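Local coordinates for cellulase (Uncultured bacterium, PDB 6XSO), which probably hydrolyses internal beta-1,4-linkages in cellulose and other plant cell-wall polysaccharides such as xylan, as a broad-specificity GH5_4 endoglucanase, at residues R227-T233 / H263-H269; S172-M176 / I206-A210. One frame throughout, in Å; residues are numbered along the deposited sequence.

Contact 1: R227-T233 / H263-H269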
loop_
_atom_site.group_PDB
_atom_site.type_symbol
_atom_site.label_atom_id
_atom_site.label_comp_id
_atom_site.label_asym_id
_atom_site.label_seq_id
_atom_site.Cartn_x
_atom_site.Cartn_y
_atom_site.Cartn_z
ATOM N N ARG A 227 -9.531 -2.838 -14.377
ATOM C CA ARG A 227 -8.298 -2.483 -13.685
ATOM C C ARG A 227 -8.098 -3.363 -12.454
ATOM O O ARG A 227 -9.056 -3.742 -11.776
ATOM C CB ARG A 227 -8.326 -1.004 -13.281
ATOM C CG ARG A 227 -7.011 -0.519 -12.672
ATOM C CD ARG A 227 -6.997 0.984 -12.404
ATOM N NE ARG A 227 -7.402 1.706 -13.611
ATOM C CZ ARG A 227 -6.661 1.855 -14.704
ATOM N NH1 ARG A 227 -5.426 1.383 -14.768
ATOM N NH2 ARG A 227 -7.180 2.492 -15.742
ATOM N N ASN A 228 -6.848 -3.690 -12.171
ATOM C CA ASN A 228 -6.540 -4.473 -10.983
ATOM C C ASN A 228 -6.574 -3.574 -9.763
ATOM O O ASN A 228 -5.897 -2.540 -9.719
ATOM C CB ASN A 228 -5.219 -5.178 -11.210
ATOM C CG ASN A 228 -5.363 -6.276 -12.223
ATOM O OD1 ASN A 228 -6.327 -7.042 -12.174
ATOM N ND2 ASN A 228 -4.436 -6.343 -13.174
ATOM N N LEU A 229 -7.411 -3.955 -8.800
ATOM C CA LEU A 229 -7.676 -3.178 -7.604
ATOM C C LEU A 229 -7.270 -3.971 -6.370
ATOM O O LEU A 229 -7.201 -5.204 -6.385
ATOM C CB LEU A 229 -9.168 -2.845 -7.498
ATOM C CG LEU A 229 -9.839 -2.220 -8.717
ATOM C CD1 LEU A 229 -11.299 -1.962 -8.458
ATOM C CD2 LEU A 229 -9.126 -0.935 -9.055
ATOM N N ILE A 230 -6.972 -3.247 -5.302
ATOM C CA ILE A 230 -6.374 -3.830 -4.104
ATOM C C ILE A 230 -7.164 -3.349 -2.899
ATOM O O ILE A 230 -7.429 -2.148 -2.767
ATOM C CB ILE A 230 -4.905 -3.380 -3.953
ATOM C CG1 ILE A 230 -4.083 -3.679 -5.199
ATOM C CG2 ILE A 230 -4.286 -3.985 -2.705
ATOM C CD1 ILE A 230 -2.876 -2.772 -5.302
ATOM N N VAL A 231 -7.552 -4.284 -2.023
ATOM C CA VAL A 231 -8.229 -3.955 -0.770
ATOM C C VAL A 231 -7.350 -4.437 0.383
ATOM O O VAL A 231 -6.728 -5.507 0.296
ATOM C CB VAL A 231 -9.658 -4.539 -0.675
ATOM C CG1 VAL A 231 -10.545 -3.899 -1.718
ATOM C CG2 VAL A 231 -9.658 -6.040 -0.807
ATOM N N ASN A 232 -7.268 -3.632 1.443
ATOM C CA ASN A 232 -6.400 -3.915 2.575
ATOM C C ASN A 232 -7.186 -4.497 3.753
ATOM O O ASN A 232 -8.372 -4.217 3.960
ATOM C CB ASN A 232 -5.639 -2.662 3.024
ATOM C CG ASN A 232 -4.631 -2.173 1.996
ATOM O OD1 ASN A 232 -4.724 -2.484 0.819
ATOM N ND2 ASN A 232 -3.662 -1.394 2.453
ATOM N N THR A 233 -6.507 -5.321 4.533
ATOM C CA THR A 233 -7.113 -5.809 5.756
ATOM C C THR A 233 -7.181 -4.688 6.792
ATOM O O THR A 233 -6.503 -3.655 6.670
ATOM C CB THR A 233 -6.252 -6.924 6.329
ATOM O OG1 THR A 233 -4.927 -6.418 6.498
ATOM C CG2 THR A 233 -6.227 -8.138 5.420
ATOM N N HIS A 263 -9.608 -9.552 -10.935
ATOM C CA HIS A 263 -8.952 -8.253 -10.948
ATOM C C HIS A 263 -8.939 -7.633 -9.565
ATOM O O HIS A 263 -9.035 -6.414 -9.414
ATOM C CB HIS A 263 -9.581 -7.316 -11.977
ATOM C CG HIS A 263 -9.417 -7.782 -13.382
ATOM N ND1 HIS A 263 -8.184 -7.886 -13.989
ATOM C CD2 HIS A 263 -10.327 -8.175 -14.306
ATOM C CE1 HIS A 263 -8.339 -8.329 -15.223
ATOM N NE2 HIS A 263 -9.633 -8.514 -15.439
ATOM N N ILE A 264 -8.743 -8.469 -8.542
ATOM C CA ILE A 264 -8.727 -8.050 -7.144
ATOM C C ILE A 264 -7.562 -8.720 -6.420
ATOM O O ILE A 264 -7.270 -9.903 -6.635
ATOM C CB ILE A 264 -10.083 -8.376 -6.479
ATOM C CG1 ILE A 264 -10.168 -7.744 -5.093
ATOM C CG2 ILE A 264 -10.297 -9.896 -6.372
ATOM C CD1 ILE A 264 -10.196 -6.250 -5.118
ATOM N N ALA A 265 -6.892 -7.943 -5.570
ATOM C CA ALA A 265 -5.829 -8.432 -4.713
ATOM C C ALA A 265 -6.051 -7.916 -3.298
ATOM O O ALA A 265 -6.753 -6.923 -3.081
ATOM C CB ALA A 265 -4.460 -7.953 -5.199
ATOM N N VAL A 266 -5.448 -8.607 -2.325
ATOM C CA VAL A 266 -5.516 -8.224 -0.917
ATOM C C VAL A 266 -4.133 -7.782 -0.469
ATOM O O VAL A 266 -3.124 -8.405 -0.826
ATOM C CB VAL A 266 -6.044 -9.375 -0.038
ATOM C CG1 VAL A 266 -5.867 -9.087 1.467
ATOM C CG2 VAL A 266 -7.509 -9.642 -0.375
ATOM N N GLN A 267 -4.084 -6.714 0.321
ATOM C CA GLN A 267 -2.815 -6.188 0.801
ATOM C C GLN A 267 -2.735 -6.170 2.321
ATOM O O GLN A 267 -3.691 -5.808 3.015
ATOM C CB GLN A 267 -2.550 -4.766 0.242
ATOM C CG GLN A 267 -1.385 -4.039 0.933
ATOM C CD GLN A 267 -1.022 -2.680 0.350
ATOM O OE1 GLN A 267 -0.221 -1.957 0.932
ATOM N NE2 GLN A 267 -1.581 -2.346 -0.804
ATOM N N VAL A 268 -1.553 -6.556 2.810
ATOM C CA VAL A 268 -1.153 -6.451 4.198
ATOM C C VAL A 268 0.227 -5.800 4.236
ATOM O O VAL A 268 0.909 -5.679 3.217
ATOM C CB VAL A 268 -1.092 -7.824 4.874
ATOM C CG1 VAL A 268 -2.432 -8.551 4.738
ATOM C CG2 VAL A 268 0.040 -8.680 4.282
ATOM N N HIS A 269 0.621 -5.374 5.438
ATOM C CA HIS A 269 1.966 -4.857 5.691
ATOM C C HIS A 269 2.659 -5.774 6.688
ATOM O O HIS A 269 2.008 -6.515 7.429
ATOM C CB HIS A 269 1.897 -3.433 6.238
ATOM C CG HIS A 269 1.258 -2.471 5.285
ATOM N ND1 HIS A 269 0.809 -1.223 5.664
ATOM C CD2 HIS A 269 0.982 -2.588 3.967
ATOM C CE1 HIS A 269 0.288 -0.608 4.614
ATOM N NE2 HIS A 269 0.354 -1.427 3.580
#

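Contact 2: S172-M176 / I206-A210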
loop_
_atom_site.group_PDB
_atom_site.type_symbol
_atom_site.label_atom_id
_atom_site.label_comp_id
_atom_site.label_asym_id
_atom_site.label_seq_id
_atom_site.Cartn_x
_atom_site.Cartn_y
_atom_site.Cartn_z
ATOM N N SER A 172 -7.450 0.633 -1.932
ATOM C CA SER A 172 -8.640 1.224 -1.323
ATOM C C SER A 172 -8.340 2.207 -0.195
ATOM O O SER A 172 -8.980 3.263 -0.103
ATOM C CB SER A 172 -9.521 0.079 -0.811
ATOM O OG SER A 172 -8.822 -0.752 0.124
ATOM N N TYR A 173 -7.469 1.840 0.735
ATOM C CA TYR A 173 -7.201 2.582 1.980
ATOM C C TYR A 173 -5.972 1.898 2.583
ATOM O O TYR A 173 -5.718 0.714 2.320
ATOM C CB TYR A 173 -8.411 2.619 2.991
ATOM C CG TYR A 173 -9.025 1.253 3.136
ATOM C CD1 TYR A 173 -8.353 0.260 3.835
ATOM C CD2 TYR A 173 -10.224 0.923 2.509
ATOM C CE1 TYR A 173 -8.836 -1.011 3.896
ATOM C CE2 TYR A 173 -10.710 -0.359 2.554
ATOM C CZ TYR A 173 -9.998 -1.319 3.228
ATOM O OH TYR A 173 -10.477 -2.597 3.241
ATOM N N ASN A 174 -5.230 2.634 3.408
ATOM C CA ASN A 174 -3.940 2.153 3.903
ATOM C C ASN A 174 -4.027 1.297 5.167
ATOM O O ASN A 174 -4.000 0.066 5.079
ATOM C CB ASN A 174 -3.000 3.360 4.097
ATOM C CG ASN A 174 -1.676 2.965 4.656
ATOM O OD1 ASN A 174 -1.071 1.985 4.184
ATOM N ND2 ASN A 174 -1.184 3.711 5.659
ATOM N N GLU A 175 -4.101 1.927 6.344
ATOM C CA GLU A 175 -4.068 1.239 7.638
ATOM C C GLU A 175 -5.254 1.757 8.446
ATOM O O GLU A 175 -5.119 2.644 9.293
ATOM C CB GLU A 175 -2.713 1.446 8.361
ATOM C CG GLU A 175 -1.583 0.651 7.712
ATOM C CD GLU A 175 -0.243 0.830 8.363
ATOM O OE1 GLU A 175 -0.063 1.716 9.212
ATOM O OE2 GLU A 175 0.675 0.048 8.024
ATOM N N MET A 176 -6.433 1.223 8.151
ATOM C CA MET A 176 -7.657 1.699 8.780
ATOM C C MET A 176 -7.819 1.020 10.136
ATOM O O MET A 176 -7.786 -0.213 10.235
ATOM C CB MET A 176 -8.867 1.375 7.896
ATOM C CG MET A 176 -10.065 2.214 8.253
ATOM S SD MET A 176 -11.625 1.702 7.529
ATOM C CE MET A 176 -11.233 1.525 5.796
ATOM N N ILE A 206 -14.616 -2.098 7.466
ATOM C CA ILE A 206 -13.606 -2.485 6.482
ATOM C C ILE A 206 -14.289 -3.014 5.234
ATOM O O ILE A 206 -13.973 -2.617 4.108
ATOM C CB ILE A 206 -12.636 -3.528 7.072
ATOM C CG1 ILE A 206 -11.731 -2.896 8.131
ATOM C CG2 ILE A 206 -11.832 -4.180 5.917
ATOM C CD1 ILE A 206 -10.659 -2.001 7.591
ATOM N N ASN A 207 -15.218 -3.950 5.417
ATOM C CA ASN A 207 -15.852 -4.583 4.271
ATOM C C ASN A 207 -16.721 -3.599 3.509
ATOM O O ASN A 207 -16.764 -3.662 2.279
ATOM C CB ASN A 207 -16.638 -5.807 4.715
ATOM C CG ASN A 207 -15.743 -6.901 5.257
ATOM O OD1 ASN A 207 -14.549 -6.971 4.925
ATOM N ND2 ASN A 207 -16.302 -7.762 6.090
ATOM N N GLY A 208 -17.342 -2.656 4.220
ATOM C CA GLY A 208 -18.118 -1.618 3.560
ATOM C C GLY A 208 -17.261 -0.679 2.736
ATOM O O GLY A 208 -17.586 -0.387 1.586
ATOM N N TYR A 209 -16.154 -0.197 3.310
ATOM C CA TYR A 209 -15.255 0.661 2.539
ATOM C C TYR A 209 -14.697 -0.083 1.326
ATOM O O TYR A 209 -14.584 0.493 0.232
ATOM C CB TYR A 209 -14.135 1.186 3.433
ATOM C CG TYR A 209 -14.505 2.414 4.253
ATOM C CD1 TYR A 209 -14.759 3.632 3.628
ATOM C CD2 TYR A 209 -14.593 2.364 5.650
ATOM C CE1 TYR A 209 -15.096 4.757 4.348
ATOM C CE2 TYR A 209 -14.904 3.501 6.385
ATOM C CZ TYR A 209 -15.158 4.686 5.725
ATOM O OH TYR A 209 -15.463 5.863 6.366
ATOM N N ALA A 210 -14.367 -1.366 1.489
ATOM C CA ALA A 210 -13.865 -2.158 0.365
ATOM C C ALA A 210 -14.893 -2.237 -0.762
ATOM O O ALA A 210 -14.550 -2.051 -1.937
ATOM C CB ALA A 210 -13.463 -3.556 0.846
#

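Contact 1: R227-T233 / H263-H269
The shortest polar link joins side chains at the entry to the strands: H263 ND1 donates to N228 OD1 over 2.7 Å, with the amide oxygen lying at the edge of the imidazole. From there a parallel ladder runs forward. L229 N bonds to H263 O (3.0 Å), A265 N to L229 O (2.9 Å), V231 N to A265 O (3.0 Å), Q267 N to V231 O (2.9 Å) and T233 N to Q267 O (3.2 Å), so L229 and V231 each bond through both N and O while I230 faces strand 168-171 for its own backbone bonds. CA-H...O contacts such as V266 CA to V231 O (3.2 Å) fill in between. At the far end, within 263-269, H269 NE2 donates to Q267 OE1 (2.8 Å) while its ND1 is hydrogen-bonded to E175, and N232 ND2 turns to the carbonyl of N174. The two strand axes come within 4.5 Å and cross at -40°, the strong twist of a closed barrel. On the outer face, V231 CG1 meets I264 CD1 at 4.1 Å and V231 CG2 meets V266 CG2 at 4.2 Å; L229 and V231 also pack against helix 196-219. I230, A265, N232 and Q267 point into the barrel, where I230 CG2 touches Q267 CB (3.5 Å). The interior thus passes from apolar I230 and A265 to amides and imidazole at the C-terminal strand ends, where TIM-barrel enzymes carry their active sites.

Contact 2: S172-M176 / I206-A210
At the C-terminal end of the fourth strand of the TIM barrel, the chain turns through N174-E175, the Asn-Glu pair whose glutamate in GH5 relatives is the general acid/base; E175 probably has that role here. The pair itself does not touch 206-210. Its flanking residues, Y173 and M176, point the other way and pack on one side of helix 196-219. No hydrogen bond crosses: the contact is apolar, burying 283 Å². I206 and Y209, one helical turn apart, receive both side chains. The Y173 ring lies along I206, Y209 and A210, with OH 3.4 Å from I206 CG2, CE1 4.2 Å from I206 CD1 and CE2 3.9 Å from Y209 CB; A210 N approaches the ring edge. The Y173 hydroxyl finds its polar partner in the carbonyl of N232. M176 reaches across with SD 3.8 Å from I206 CD1 and CE 3.5 Å from Y209 CD2. Its sulfur sits 4.5 Å from the Y209 ring centroid, 51° off the normal, an oblique Met-aromatic contact. Beyond it, helix 140-161 closes the cluster: Y143 meets Y209 edge-to-face, N142 hydrogen-bonds to the Y209 hydroxyl, and Y150 touches Y173. Strand 229-232 lies beneath, its V231 in contact with both S172 and A210.

Strand 229-232 ties the two contacts together: it supplies half of contact 1 and follows helix 196-219 of contact 2 in the chain. Their centres are about 10 Å apart, and they meet at two probable hydrogen bonds, Y173 OH to N232 O (2.8 Å) and E175 OE2 to H269 ND1 (2.7 Å). V231 CA also packs 3.4 Å from S172 OG, and H269 CE1 3.0 Å from N174 OD1. Side chains of N174, E175 and H269 all touch E308 on strand 304-309, probably the nucleophile by GH5 analogy. Contact 1 thus brings H269 and contact 2 brings E175 to what is probably one catalytic centre.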